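PDB 1NRW: hypothetical protein, haloacid dehalogenase-like hydrolase from Bacillus subtilis, which removes phosphate from phosphorylated five- and six-carbon sugars and nucleoside monophosphates in vitro, and less readily from FMN, with magnesium as cofactor. Local coordinates for residues D127-S131 with S203-E209; N101-E105 with Q116-L121; E27-R31 with P57-K61; G13-S18 with N275-V280. All blocks are in the same frame, centred on the assembly; numbering follows the deposited sequence.

Interaction 1: residues D127-S131 with S203-E209; sequences DRFRS and SAEHNFE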
loop_
_atom_site.group_PDB
_atom_site.type_symbol
_atom_site.label_atom_id
_atom_site.label_comp_id
_atom_site.label_asym_id
_atom_site.label_seq_id
_atom_site.Cartn_x
_atom_site.Cartn_y
_atom_site.Cartn_z
ATOM N N ASP A 127 -9.954 -3.754 -9.247
ATOM C CA ASP A 127 -8.910 -4.764 -9.408
ATOM C C ASP A 127 -8.237 -5.028 -8.054
ATOM O O ASP A 127 -7.871 -6.163 -7.747
ATOM C CB ASP A 127 -7.876 -4.299 -10.444
ATOM C CG ASP A 127 -6.757 -5.315 -10.659
ATOM O OD1 ASP A 127 -7.058 -6.506 -10.895
ATOM O OD2 ASP A 127 -5.574 -4.921 -10.601
ATOM N N ARG A 128 -8.074 -3.980 -7.247
ATOM C CA ARG A 128 -7.472 -4.138 -5.921
ATOM C C ARG A 128 -8.361 -5.052 -5.072
ATOM O O ARG A 128 -7.874 -6.003 -4.457
ATOM C CB ARG A 128 -7.352 -2.792 -5.203
ATOM C CG ARG A 128 -6.336 -1.803 -5.753
ATOM C CD ARG A 128 -6.486 -0.512 -4.943
ATOM N NE ARG A 128 -5.587 0.580 -5.316
ATOM C CZ ARG A 128 -4.329 0.701 -4.901
ATOM N NH1 ARG A 128 -3.793 -0.212 -4.101
ATOM N NH2 ARG A 128 -3.621 1.769 -5.245
ATOM N N PHE A 129 -9.656 -4.739 -5.034
ATOM C CA PHE A 129 -10.638 -5.508 -4.267
ATOM C C PHE A 129 -10.654 -6.973 -4.697
ATOM O O PHE A 129 -10.544 -7.875 -3.872
ATOM C CB PHE A 129 -12.060 -4.955 -4.468
ATOM C CG PHE A 129 -12.439 -3.825 -3.543
ATOM C CD1 PHE A 129 -12.054 -2.513 -3.816
ATOM C CD2 PHE A 129 -13.239 -4.071 -2.422
ATOM C CE1 PHE A 129 -12.461 -1.461 -2.998
ATOM C CE2 PHE A 129 -13.657 -3.024 -1.590
ATOM C CZ PHE A 129 -13.269 -1.716 -1.879
ATOM N N ARG A 130 -10.813 -7.204 -5.998
ATOM C CA ARG A 130 -10.875 -8.562 -6.530
ATOM C C ARG A 130 -9.604 -9.377 -6.337
ATOM O O ARG A 130 -9.662 -10.588 -6.137
ATOM C CB ARG A 130 -11.235 -8.525 -8.020
ATOM C CG ARG A 130 -12.584 -7.879 -8.298
ATOM C CD ARG A 130 -12.905 -7.857 -9.785
ATOM N NE ARG A 130 -13.070 -9.200 -10.328
ATOM C CZ ARG A 130 -13.403 -9.458 -11.588
ATOM N NH1 ARG A 130 -13.606 -8.462 -12.441
ATOM N NH2 ARG A 130 -13.543 -10.714 -11.993
ATOM N N SER A 131 -8.453 -8.721 -6.404
ATOM C CA SER A 131 -7.191 -9.430 -6.239
ATOM C C SER A 131 -7.003 -9.888 -4.801
ATOM O O SER A 131 -6.472 -10.970 -4.552
ATOM C CB SER A 131 -6.022 -8.534 -6.660
ATOM O OG SER A 131 -6.106 -8.234 -8.044
ATOM N N SER A 203 0.407 -4.453 -6.298
ATOM C CA SER A 203 -0.554 -4.531 -5.201
ATOM C C SER A 203 -1.879 -5.129 -5.677
ATOM O O SER A 203 -2.838 -5.214 -4.909
ATOM C CB SER A 203 -0.813 -3.143 -4.609
ATOM O OG SER A 203 -1.399 -2.274 -5.566
ATOM N N ALA A 204 -1.921 -5.523 -6.946
ATOM C CA ALA A 204 -3.116 -6.116 -7.548
ATOM C C ALA A 204 -2.748 -6.780 -8.875
ATOM O O ALA A 204 -1.762 -6.410 -9.513
ATOM C CB ALA A 204 -4.188 -5.047 -7.761
ATOM N N GLU A 205 -3.555 -7.754 -9.289
ATOM C CA GLU A 205 -3.310 -8.508 -10.515
ATOM C C GLU A 205 -3.040 -7.706 -11.786
ATOM O O GLU A 205 -2.277 -8.148 -12.648
ATOM C CB GLU A 205 -4.474 -9.473 -10.762
ATOM C CG GLU A 205 -4.481 -10.680 -9.828
ATOM C CD GLU A 205 -5.772 -11.478 -9.909
ATOM O OE1 GLU A 205 -6.299 -11.649 -11.031
ATOM O OE2 GLU A 205 -6.253 -11.942 -8.852
ATOM N N HIS A 206 -3.647 -6.533 -11.916
ATOM C CA HIS A 206 -3.427 -5.742 -13.117
ATOM C C HIS A 206 -2.651 -4.444 -12.932
ATOM O O HIS A 206 -2.783 -3.511 -13.728
ATOM C CB HIS A 206 -4.760 -5.474 -13.815
ATOM C CG HIS A 206 -5.469 -6.723 -14.238
ATOM N ND1 HIS A 206 -6.210 -7.490 -13.365
ATOM C CD2 HIS A 206 -5.499 -7.371 -15.428
ATOM C CE1 HIS A 206 -6.664 -8.557 -13.998
ATOM N NE2 HIS A 206 -6.247 -8.510 -15.251
ATOM N N ASN A 207 -1.838 -4.375 -11.885
ATOM C CA ASN A 207 -1.030 -3.183 -11.685
ATOM C C ASN A 207 0.383 -3.522 -11.257
ATOM O O ASN A 207 0.722 -4.685 -10.996
ATOM C CB ASN A 207 -1.670 -2.215 -10.655
ATOM C CG ASN A 207 -1.427 -2.620 -9.191
ATOM O OD1 ASN A 207 -0.356 -3.101 -8.823
ATOM N ND2 ASN A 207 -2.426 -2.386 -8.347
ATOM N N PHE A 208 1.214 -2.490 -11.265
ATOM C CA PHE A 208 2.583 -2.563 -10.792
ATOM C C PHE A 208 2.831 -1.172 -10.234
ATOM O O PHE A 208 2.190 -0.205 -10.656
ATOM C CB PHE A 208 3.585 -2.942 -11.901
ATOM C CG PHE A 208 3.508 -2.098 -13.145
ATOM C CD1 PHE A 208 4.249 -0.924 -13.257
ATOM C CD2 PHE A 208 2.749 -2.518 -14.232
ATOM C CE1 PHE A 208 4.237 -0.182 -14.442
ATOM C CE2 PHE A 208 2.729 -1.786 -15.421
ATOM C CZ PHE A 208 3.475 -0.619 -15.526
ATOM N N GLU A 209 3.708 -1.079 -9.242
ATOM C CA GLU A 209 4.013 0.202 -8.624
ATOM C C GLU A 209 5.511 0.438 -8.649
ATOM O O GLU A 209 6.299 -0.493 -8.480
ATOM C CB GLU A 209 3.510 0.231 -7.173
ATOM C CG GLU A 209 1.983 0.157 -7.026
ATOM C CD GLU A 209 1.530 0.122 -5.571
ATOM O OE1 GLU A 209 2.297 0.570 -4.685
ATOM O OE2 GLU A 209 0.396 -0.339 -5.310
HETATM O O HOH W 1 -5.112 -2.214 -9.571
HETATM O O HOH W 2 -4.219 -3.070 -3.264
HETATM O O HOH W 3 -0.873 2.390 -4.722
HETATM O O HOH W 4 -1.229 -0.064 -3.007
HETATM O O HOH W 5 -8.882 -12.222 -8.362
HETATM O O HOH W 6 -4.995 -12.352 -6.466
#
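Asp127 projects from helix 118-132 into the type I beta turn running from Ala204 to Asn207, and His206 occupies both of its carboxylate oxygens. The backbone N of His206 donates to Asp127 OD2 on the syn side at 2.8 Å. His206 ND1 donates to Asp127 OD1, likewise at 2.8 Å; OD1 lies in the plane of the ring, yet ND1 meets it from above the carboxylate, the two planes being 69° apart. The first torsion of Asp127, -180°, sets CG opposite its backbone N and aims the acid at the turn. One helical turn on, Ser131 OG accepts Glu205 N at 2.9 Å and donates to Asp127 O at 2.7 Å, an oxygen that Ser131 N grips from its other face. Ala204 CB fits among these groups, 3.2 Å from Asp127 OD2. With a leucine at Asp127, the backbone N and ND1 of His206 would probably both lose their acceptor and the imidazole be freed to turn.

The side round Arg128 is looser and wet. Its NE is paired with Glu125, while three waters sit in plane at the guanidinium edge; NH1 stays 4.4 Å from Glu209 OE2, and one water between them accepts from NH1 and probably donates to OE2. Ser203 OG, just before the turn, donates to Glu209 OE2 and accepts from Asn207 ND2. At the other end, two more waters link exposed Glu205 to the Arg130 and Ser131 carbonyls. A helix is thus laid against a strand connection of the six-stranded sheet, as in the alpha/beta cap of Cof-type HAD phosphatases, beside the phosphate site at Gly45 and Asn243.

Interaction 2: residues N101-E105 with Q116-L121; sequences NYYYE and QNGREL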
loop_
_atom_site.group_PDB
_atom_site.type_symbol
_atom_site.label_atom_id
_atom_site.label_comp_id
_atom_site.label_asym_id
_atom_site.label_seq_id
_atom_site.Cartn_x
_atom_site.Cartn_y
_atom_site.Cartn_z
ATOM N N ASN A 101 -0.275 4.035 -23.278
ATOM C CA ASN A 101 -1.669 3.810 -22.914
ATOM C C ASN A 101 -1.953 3.037 -21.627
ATOM O O ASN A 101 -2.918 2.277 -21.552
ATOM C CB ASN A 101 -2.384 3.142 -24.087
ATOM C CG ASN A 101 -2.176 3.892 -25.384
ATOM O OD1 ASN A 101 -2.515 5.071 -25.485
ATOM N ND2 ASN A 101 -1.608 3.219 -26.380
ATOM N N TYR A 102 -1.107 3.218 -20.621
ATOM C CA TYR A 102 -1.332 2.578 -19.330
ATOM C C TYR A 102 -2.128 3.579 -18.507
ATOM O O TYR A 102 -1.962 4.785 -18.689
ATOM C CB TYR A 102 -0.010 2.342 -18.597
ATOM C CG TYR A 102 0.836 1.220 -19.133
ATOM C CD1 TYR A 102 0.708 -0.079 -18.631
ATOM C CD2 TYR A 102 1.775 1.455 -20.134
ATOM C CE1 TYR A 102 1.503 -1.118 -19.117
ATOM C CE2 TYR A 102 2.569 0.431 -20.627
ATOM C CZ TYR A 102 2.431 -0.850 -20.117
ATOM O OH TYR A 102 3.219 -1.856 -20.615
ATOM N N TYR A 103 -3.004 3.099 -17.627
ATOM C CA TYR A 103 -3.709 4.015 -16.739
ATOM C C TYR A 103 -2.633 4.236 -15.679
ATOM O O TYR A 103 -1.833 3.333 -15.423
ATOM C CB TYR A 103 -4.904 3.358 -16.036
ATOM C CG TYR A 103 -6.099 3.011 -16.889
ATOM C CD1 TYR A 103 -6.192 3.426 -18.216
ATOM C CD2 TYR A 103 -7.143 2.248 -16.360
ATOM C CE1 TYR A 103 -7.296 3.081 -18.999
ATOM C CE2 TYR A 103 -8.247 1.902 -17.129
ATOM C CZ TYR A 103 -8.315 2.316 -18.448
ATOM O OH TYR A 103 -9.393 1.941 -19.220
ATOM N N TYR A 104 -2.592 5.409 -15.064
ATOM C CA TYR A 104 -1.590 5.624 -14.031
ATOM C C TYR A 104 -2.025 6.626 -12.976
ATOM O O TYR A 104 -2.892 7.469 -13.213
ATOM C CB TYR A 104 -0.243 6.028 -14.663
ATOM C CG TYR A 104 -0.203 7.394 -15.313
ATOM C CD1 TYR A 104 0.043 8.541 -14.553
ATOM C CD2 TYR A 104 -0.407 7.543 -16.684
ATOM C CE1 TYR A 104 0.087 9.800 -15.142
ATOM C CE2 TYR A 104 -0.367 8.799 -17.287
ATOM C CZ TYR A 104 -0.121 9.922 -16.509
ATOM O OH TYR A 104 -0.084 11.166 -17.092
ATOM N N GLU A 105 -1.438 6.502 -11.792
ATOM C CA GLU A 105 -1.746 7.389 -10.682
ATOM C C GLU A 105 -0.408 7.804 -10.089
ATOM O O GLU A 105 0.471 6.964 -9.891
ATOM C CB GLU A 105 -2.589 6.659 -9.632
ATOM C CG GLU A 105 -3.923 6.146 -10.175
ATOM C CD GLU A 105 -4.757 5.438 -9.122
ATOM O OE1 GLU A 105 -4.372 5.457 -7.932
ATOM O OE2 GLU A 105 -5.808 4.867 -9.486
ATOM N N GLN A 116 -6.867 9.734 -15.820
ATOM C CA GLN A 116 -7.996 8.818 -15.979
ATOM C C GLN A 116 -9.333 9.393 -15.508
ATOM O O GLN A 116 -9.373 10.281 -14.653
ATOM C CB GLN A 116 -7.721 7.511 -15.225
ATOM C CG GLN A 116 -7.019 6.424 -16.032
ATOM C CD GLN A 116 -5.740 6.892 -16.694
ATOM O OE1 GLN A 116 -5.710 7.149 -17.895
ATOM N NE2 GLN A 116 -4.681 7.010 -15.913
ATOM N N ASN A 117 -10.431 8.893 -16.074
ATOM C CA ASN A 117 -11.750 9.352 -15.656
ATOM C C ASN A 117 -12.280 8.446 -14.539
ATOM O O ASN A 117 -11.610 7.493 -14.128
ATOM C CB ASN A 117 -12.744 9.405 -16.840
ATOM C CG ASN A 117 -12.971 8.053 -17.503
ATOM O OD1 ASN A 117 -12.993 7.012 -16.848
ATOM N ND2 ASN A 117 -13.177 8.072 -18.822
ATOM N N GLY A 118 -13.475 8.754 -14.044
ATOM C CA GLY A 118 -14.056 7.980 -12.960
ATOM C C GLY A 118 -14.182 6.487 -13.196
ATOM O O GLY A 118 -13.833 5.683 -12.326
ATOM N N ARG A 119 -14.690 6.104 -14.365
ATOM C CA ARG A 119 -14.857 4.689 -14.689
ATOM C C ARG A 119 -13.523 3.956 -14.666
ATOM O O ARG A 119 -13.407 2.856 -14.118
ATOM C CB ARG A 119 -15.495 4.534 -16.080
ATOM C CG ARG A 119 -15.557 3.087 -16.582
ATOM C CD ARG A 119 -16.393 2.219 -15.660
ATOM N NE ARG A 119 -17.763 2.713 -15.568
ATOM C CZ ARG A 119 -18.565 2.496 -14.532
ATOM N NH1 ARG A 119 -18.134 1.787 -13.497
ATOM N NH2 ARG A 119 -19.793 3.004 -14.521
ATOM N N GLU A 120 -12.514 4.576 -15.267
ATOM C CA GLU A 120 -11.186 3.988 -15.338
ATOM C C GLU A 120 -10.557 3.856 -13.954
ATOM O O GLU A 120 -9.950 2.834 -13.646
ATOM C CB GLU A 120 -10.312 4.839 -16.264
ATOM C CG GLU A 120 -10.866 4.845 -17.687
ATOM C CD GLU A 120 -10.325 5.958 -18.558
ATOM O OE1 GLU A 120 -9.698 6.901 -18.029
ATOM O OE2 GLU A 120 -10.552 5.887 -19.783
ATOM N N LEU A 121 -10.708 4.887 -13.130
ATOM C CA LEU A 121 -10.154 4.859 -11.777
ATOM C C LEU A 121 -10.872 3.807 -10.934
ATOM O O LEU A 121 -10.256 3.157 -10.085
ATOM C CB LEU A 121 -10.261 6.242 -11.126
ATOM C CG LEU A 121 -9.331 7.306 -11.725
ATOM C CD1 LEU A 121 -9.696 8.687 -11.199
ATOM C CD2 LEU A 121 -7.882 6.962 -11.386
HETATM O O HOH W 7 -3.070 7.105 -19.546
HETATM O O HOH W 8 -9.829 3.749 -21.409
#
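Tyr103 and Gln116 mark the closest backbone approach, their CA atoms 6.5 Å apart, where strand 103-108 starts and the chain turns into helix 118-132. Gln116, bent at its second torsion (53°), lays its amide alongside Tyr103 with amide and ring planes only 15° apart, and its CG rests 3.6 Å from Tyr103 CG. The amide end is less certain: Gln116 NE2 lies 2.8 Å from Tyr104 N, donor facing donor, which makes the weak bond from NE2 to Tyr104 O doubtful. As modelled, a water also joins Gln116 OE1 to Tyr102 O, an assignment that shares the same doubt.

Glu120 comes over one face of the Tyr103 ring, with CB 4.0 Å from the ring centroid in a CH-pi contact. Its carboxylate reaches back to the helix start, OE1 accepting Asn117 N at 2.9 Å, while Asn117 OD1 accepts Glu120 N; this capping box holds the chain that the tyrosine packs on. A second water bridges Glu120 OE2 and Tyr103 OH. Replacing Tyr103 by alanine would probably uncover the Glu120 methylenes and leave the bridging water without its phenol mate.

With Tyr103 packed by Gln116 and the Glu120 methylenes, and polar links carried largely by water, the contact probably depends more on the fit of the ring than on directed bonds.

Interaction 3: residues E27-R31 with P57-K61; sequences ENALR and PLGIK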
loop_
_atom_site.group_PDB
_atom_site.type_symbol
_atom_site.label_atom_id
_atom_site.label_comp_id
_atom_site.label_asym_id
_atom_site.label_seq_id
_atom_site.Cartn_x
_atom_site.Cartn_y
_atom_site.Cartn_z
ATOM N N GLU A 27 -10.445 -3.443 15.073
ATOM C CA GLU A 27 -10.233 -2.181 15.767
ATOM C C GLU A 27 -9.855 -2.470 17.213
ATOM O O GLU A 27 -8.918 -1.880 17.742
ATOM C CB GLU A 27 -11.484 -1.295 15.740
ATOM C CG GLU A 27 -11.213 0.094 16.316
ATOM C CD GLU A 27 -12.453 0.961 16.433
ATOM O OE1 GLU A 27 -13.468 0.650 15.777
ATOM O OE2 GLU A 27 -12.403 1.962 17.179
ATOM N N ASN A 28 -10.590 -3.377 17.854
ATOM C CA ASN A 28 -10.298 -3.735 19.236
ATOM C C ASN A 28 -8.894 -4.319 19.367
ATOM O O ASN A 28 -8.177 -4.012 20.320
ATOM C CB ASN A 28 -11.328 -4.741 19.770
ATOM C CG ASN A 28 -12.682 -4.102 20.050
ATOM O OD1 ASN A 28 -12.764 -3.032 20.654
ATOM N ND2 ASN A 28 -13.752 -4.768 19.625
ATOM N N ALA A 29 -8.499 -5.156 18.408
ATOM C CA ALA A 29 -7.170 -5.768 18.436
ATOM C C ALA A 29 -6.070 -4.713 18.324
ATOM O O ALA A 29 -5.043 -4.805 19.003
ATOM C CB ALA A 29 -7.037 -6.797 17.309
ATOM N N LEU A 30 -6.276 -3.714 17.468
ATOM C CA LEU A 30 -5.290 -2.645 17.296
ATOM C C LEU A 30 -5.130 -1.832 18.574
ATOM O O LEU A 30 -4.011 -1.539 19.004
ATOM C CB LEU A 30 -5.694 -1.691 16.165
ATOM C CG LEU A 30 -5.511 -2.115 14.709
ATOM C CD1 LEU A 30 -5.870 -0.945 13.797
ATOM C CD2 LEU A 30 -4.077 -2.540 14.472
ATOM N N ARG A 31 -6.253 -1.452 19.173
ATOM C CA ARG A 31 -6.222 -0.672 20.401
ATOM C C ARG A 31 -5.614 -1.469 21.548
ATOM O O ARG A 31 -4.918 -0.908 22.392
ATOM C CB ARG A 31 -7.630 -0.206 20.768
ATOM C CG ARG A 31 -8.211 0.778 19.762
ATOM C CD ARG A 31 -9.613 1.215 20.139
ATOM N NE ARG A 31 -10.152 2.170 19.173
ATOM C CZ ARG A 31 -9.689 3.405 18.995
ATOM N NH1 ARG A 31 -8.668 3.853 19.720
ATOM N NH2 ARG A 31 -10.244 4.194 18.084
ATOM N N PRO A 57 -12.595 8.837 11.065
ATOM C CA PRO A 57 -13.940 8.599 11.608
ATOM C C PRO A 57 -13.972 7.572 12.740
ATOM O O PRO A 57 -14.896 7.562 13.557
ATOM C CB PRO A 57 -14.725 8.113 10.390
ATOM C CG PRO A 57 -13.990 8.724 9.229
ATOM C CD PRO A 57 -12.554 8.534 9.625
ATOM N N LEU A 58 -12.964 6.704 12.781
ATOM C CA LEU A 58 -12.893 5.666 13.805
ATOM C C LEU A 58 -12.039 6.060 14.998
ATOM O O LEU A 58 -11.989 5.339 15.999
ATOM C CB LEU A 58 -12.331 4.378 13.202
ATOM C CG LEU A 58 -13.144 3.759 12.071
ATOM C CD1 LEU A 58 -12.386 2.564 11.516
ATOM C CD2 LEU A 58 -14.517 3.344 12.589
ATOM N N GLY A 59 -11.359 7.196 14.890
ATOM C CA GLY A 59 -10.503 7.638 15.975
ATOM C C GLY A 59 -9.247 6.795 16.103
ATOM O O GLY A 59 -8.601 6.789 17.149
ATOM N N ILE A 60 -8.896 6.075 15.042
ATOM C CA ILE A 60 -7.707 5.233 15.055
ATOM C C ILE A 60 -6.476 6.056 14.695
ATOM O O ILE A 60 -6.489 6.825 13.733
ATOM C CB ILE A 60 -7.837 4.051 14.058
ATOM C CG1 ILE A 60 -8.927 3.085 14.538
ATOM C CG2 ILE A 60 -6.494 3.323 13.917
ATOM C CD1 ILE A 60 -9.232 1.965 13.561
ATOM N N LYS A 61 -5.421 5.899 15.485
ATOM C CA LYS A 61 -4.168 6.612 15.257
ATOM C C LYS A 61 -2.999 5.649 15.377
ATOM O O LYS A 61 -2.716 5.129 16.457
ATOM C CB LYS A 61 -3.996 7.742 16.272
ATOM C CG LYS A 61 -4.975 8.889 16.101
ATOM C CD LYS A 61 -4.662 10.015 17.071
ATOM C CE LYS A 61 -5.542 11.228 16.814
ATOM N NZ LYS A 61 -5.216 12.350 17.741
HETATM O O HOH W 9 -6.676 6.405 19.365
#
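Arg31 stretches from helix 24-35 toward the carbonyls that follow helix 48-55, its chain extended from CG to NE, which carries the guanidinium across; the group meets the carbonyls with its edge. NH2 gives a weak hydrogen bond to Gly59 O at 3.2 Å, and Leu58 O lies in the guanidinium plane, 3.0 Å from the same NH2. A water accepting from NH1 and donating to Gly59 O makes a second link. What fixes the rotation of the group is Glu27, one turn earlier: NE and NH2 both grip its OE2 side-on in a salt bridge, NE at 3.0 Å along the anti lone pair.

Glu27 itself runs extended, with CG opposite the backbone N (chi1 -173°), and its aliphatic part slants across Ile60, CG to CD1 3.9 Å. Leu30 closes the inner side more loosely, its CD1 4.3 Å from Ile60 CG2. The charged pair thus lies toward the surface, with a buried leucine and isoleucine beneath.

Gly59, at positive phi, is the C-prime residue of the Schellman motif that ends helix 48-55, so the arginine addresses carbonyls at a helix terminus. Helix 24-35 is joined here to the loop leading from helix 48-55 into strand 63-66, as expected in the Rossmann-like core of HAD hydrolases.

Interaction 4: residues G13-S18 with N275-V280; sequences GTLLNS and NDEHGV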
loop_
_atom_site.group_PDB
_atom_site.type_symbol
_atom_site.label_atom_id
_atom_site.label_comp_id
_atom_site.label_asym_id
_atom_site.label_seq_id
_atom_site.Cartn_x
_atom_site.Cartn_y
_atom_site.Cartn_z
ATOM N N GLY A 13 -6.787 -5.727 1.813
ATOM C CA GLY A 13 -6.688 -7.178 1.888
ATOM C C GLY A 13 -6.136 -7.754 3.177
ATOM O O GLY A 13 -5.983 -8.972 3.304
ATOM N N THR A 14 -5.851 -6.886 4.140
ATOM C CA THR A 14 -5.281 -7.319 5.409
ATOM C C THR A 14 -6.080 -6.708 6.557
ATOM O O THR A 14 -6.956 -7.376 7.120
ATOM C CB THR A 14 -3.784 -6.916 5.451
ATOM O OG1 THR A 14 -3.099 -7.606 4.395
ATOM C CG2 THR A 14 -3.130 -7.279 6.784
ATOM N N LEU A 15 -5.804 -5.451 6.905
ATOM C CA LEU A 15 -6.565 -4.803 7.972
ATOM C C LEU A 15 -8.002 -4.592 7.497
ATOM O O LEU A 15 -8.958 -4.742 8.265
ATOM C CB LEU A 15 -5.956 -3.446 8.343
ATOM C CG LEU A 15 -6.681 -2.690 9.466
ATOM C CD1 LEU A 15 -6.551 -3.475 10.773
ATOM C CD2 LEU A 15 -6.086 -1.291 9.622
ATOM N N LEU A 16 -8.154 -4.233 6.227
ATOM C CA LEU A 16 -9.486 -4.005 5.675
ATOM C C LEU A 16 -10.119 -5.294 5.175
ATOM O O LEU A 16 -9.436 -6.145 4.601
ATOM C CB LEU A 16 -9.411 -3.015 4.511
ATOM C CG LEU A 16 -8.835 -1.635 4.855
ATOM C CD1 LEU A 16 -8.745 -0.798 3.593
ATOM C CD2 LEU A 16 -9.708 -0.938 5.891
ATOM N N ASN A 17 -11.423 -5.443 5.396
ATOM C CA ASN A 17 -12.113 -6.619 4.893
ATOM C C ASN A 17 -12.506 -6.342 3.443
ATOM O O ASN A 17 -12.113 -5.313 2.876
ATOM C CB ASN A 17 -13.342 -6.967 5.752
ATOM C CG ASN A 17 -14.415 -5.891 5.747
ATOM O OD1 ASN A 17 -14.413 -4.969 4.929
ATOM N ND2 ASN A 17 -15.373 -6.030 6.663
ATOM N N SER A 18 -13.280 -7.241 2.844
ATOM C CA SER A 18 -13.675 -7.098 1.446
ATOM C C SER A 18 -14.636 -5.941 1.164
ATOM O O SER A 18 -14.948 -5.650 0.005
ATOM C CB SER A 18 -14.249 -8.421 0.923
ATOM O OG SER A 18 -15.380 -8.829 1.671
ATOM N N ASN A 275 -8.832 -11.862 5.678
ATOM C CA ASN A 275 -9.126 -10.523 6.165
ATOM C C ASN A 275 -10.563 -10.441 6.662
ATOM O O ASN A 275 -10.830 -9.819 7.690
ATOM C CB ASN A 275 -8.854 -9.464 5.081
ATOM C CG ASN A 275 -9.615 -9.712 3.782
ATOM O OD1 ASN A 275 -9.967 -10.844 3.448
ATOM N ND2 ASN A 275 -9.844 -8.641 3.026
ATOM N N ASP A 276 -11.484 -11.079 5.943
ATOM C CA ASP A 276 -12.894 -11.061 6.329
ATOM C C ASP A 276 -13.176 -11.768 7.653
ATOM O O ASP A 276 -14.137 -11.435 8.352
ATOM C CB ASP A 276 -13.751 -11.669 5.217
ATOM C CG ASP A 276 -13.889 -10.746 4.022
ATOM O OD1 ASP A 276 -13.428 -9.588 4.108
ATOM O OD2 ASP A 276 -14.462 -11.170 2.997
ATOM N N GLU A 277 -12.344 -12.748 7.993
ATOM C CA GLU A 277 -12.507 -13.484 9.242
ATOM C C GLU A 277 -11.676 -12.857 10.360
ATOM O O GLU A 277 -11.380 -13.503 11.363
ATOM C CB GLU A 277 -12.104 -14.952 9.050
ATOM C CG GLU A 277 -13.049 -15.731 8.150
ATOM C CD GLU A 277 -14.429 -15.904 8.762
ATOM O OE1 GLU A 277 -15.376 -16.232 8.017
ATOM O OE2 GLU A 277 -14.569 -15.719 9.986
ATOM N N HIS A 278 -11.304 -11.594 10.174
ATOM C CA HIS A 278 -10.517 -10.857 11.160
ATOM C C HIS A 278 -9.136 -11.445 11.420
ATOM O O HIS A 278 -8.707 -11.566 12.573
ATOM C CB HIS A 278 -11.307 -10.755 12.470
ATOM C CG HIS A 278 -12.751 -10.427 12.263
ATOM N ND1 HIS A 278 -13.772 -11.275 12.640
ATOM C CD2 HIS A 278 -13.344 -9.377 11.648
ATOM C CE1 HIS A 278 -14.930 -10.763 12.261
ATOM N NE2 HIS A 278 -14.699 -9.612 11.657
ATOM N N GLY A 279 -8.437 -11.782 10.340
ATOM C CA GLY A 279 -7.102 -12.348 10.454
ATOM C C GLY A 279 -6.138 -11.501 11.267
ATOM O O GLY A 279 -5.308 -12.027 12.009
ATOM N N VAL A 280 -6.226 -10.183 11.136
ATOM C CA VAL A 280 -5.330 -9.323 11.897
ATOM C C VAL A 280 -5.574 -9.504 13.397
ATOM O O VAL A 280 -4.623 -9.631 14.174
ATOM C CB VAL A 280 -5.496 -7.839 11.489
ATOM C CG1 VAL A 280 -4.686 -6.952 12.411
ATOM C CG2 VAL A 280 -5.018 -7.654 10.042
HETATM O O HOH W 10 -8.284 -8.878 8.985
HETATM O O HOH W 11 -15.455 -8.539 8.177
#
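Asp276 meets Ser18 with both carboxylate oxygens: OD1 accepts the backbone N of Ser18 at 2.7 Å through its syn lone pair, and OD2 accepts Ser18 OG at 2.8 Å. Alongside, Asn275 ND2 donates to Leu16 O at 3.0 Å, with an N-H...O angle of 156° and the nitrogen lying on a lone pair in the carbonyl plane. The first torsion of Asn275 (56°) folds the amide between its own backbone N and carbonyl carbon, over the Gly13 to Leu16 turn; its OD1 is satisfied by Asn133 ND2.

Water completes the set. One molecule donates to Thr14 O, at 2.7 Å, and to Asn275 O, and accepts from Val280 N; another accepts from Asn17 ND2 and donates to Asp276 O. Asn17 OD1 turns to the backbone N atoms of Lys19 and Gln21. The Thr14 hydroxyl is engaged by Asp240, a ligand of the bound calcium, so this buried contact backs the metal site.

Apolar packing fills the far end, where Val280 CG2 lies 3.8 Å from Thr14 CG2. Val280, at the start of helix 279-286, and Leu15, in helix 11-15, both rest on Ile9 of strand 6-10, while helix 24-35 supplies Asn26 against Val280.

Overall arrangement
From the N terminus, residues 13-18 open interaction 4, whose other half, 275-280, comes only near the C terminus; the remaining three contacts all fall within that span. Interaction 3 closes first, joining 27-31 to 57-61 within the core. After three more strands of the main sheet the chain passes into the part built on the six-stranded sheet, where interaction 2 makes a short closure from 101-105 to 116-121 and interaction 1 a longer one from 127-131 to 203-209. These three follow in series, and none cross. Interactions 1 and 2 share helix 118-132 and touch through Phe208 and Tyr102. Leu30 meets Leu15 between interactions 3 and 4, while Phe129 against Ser18 O links interaction 1 to interaction 4.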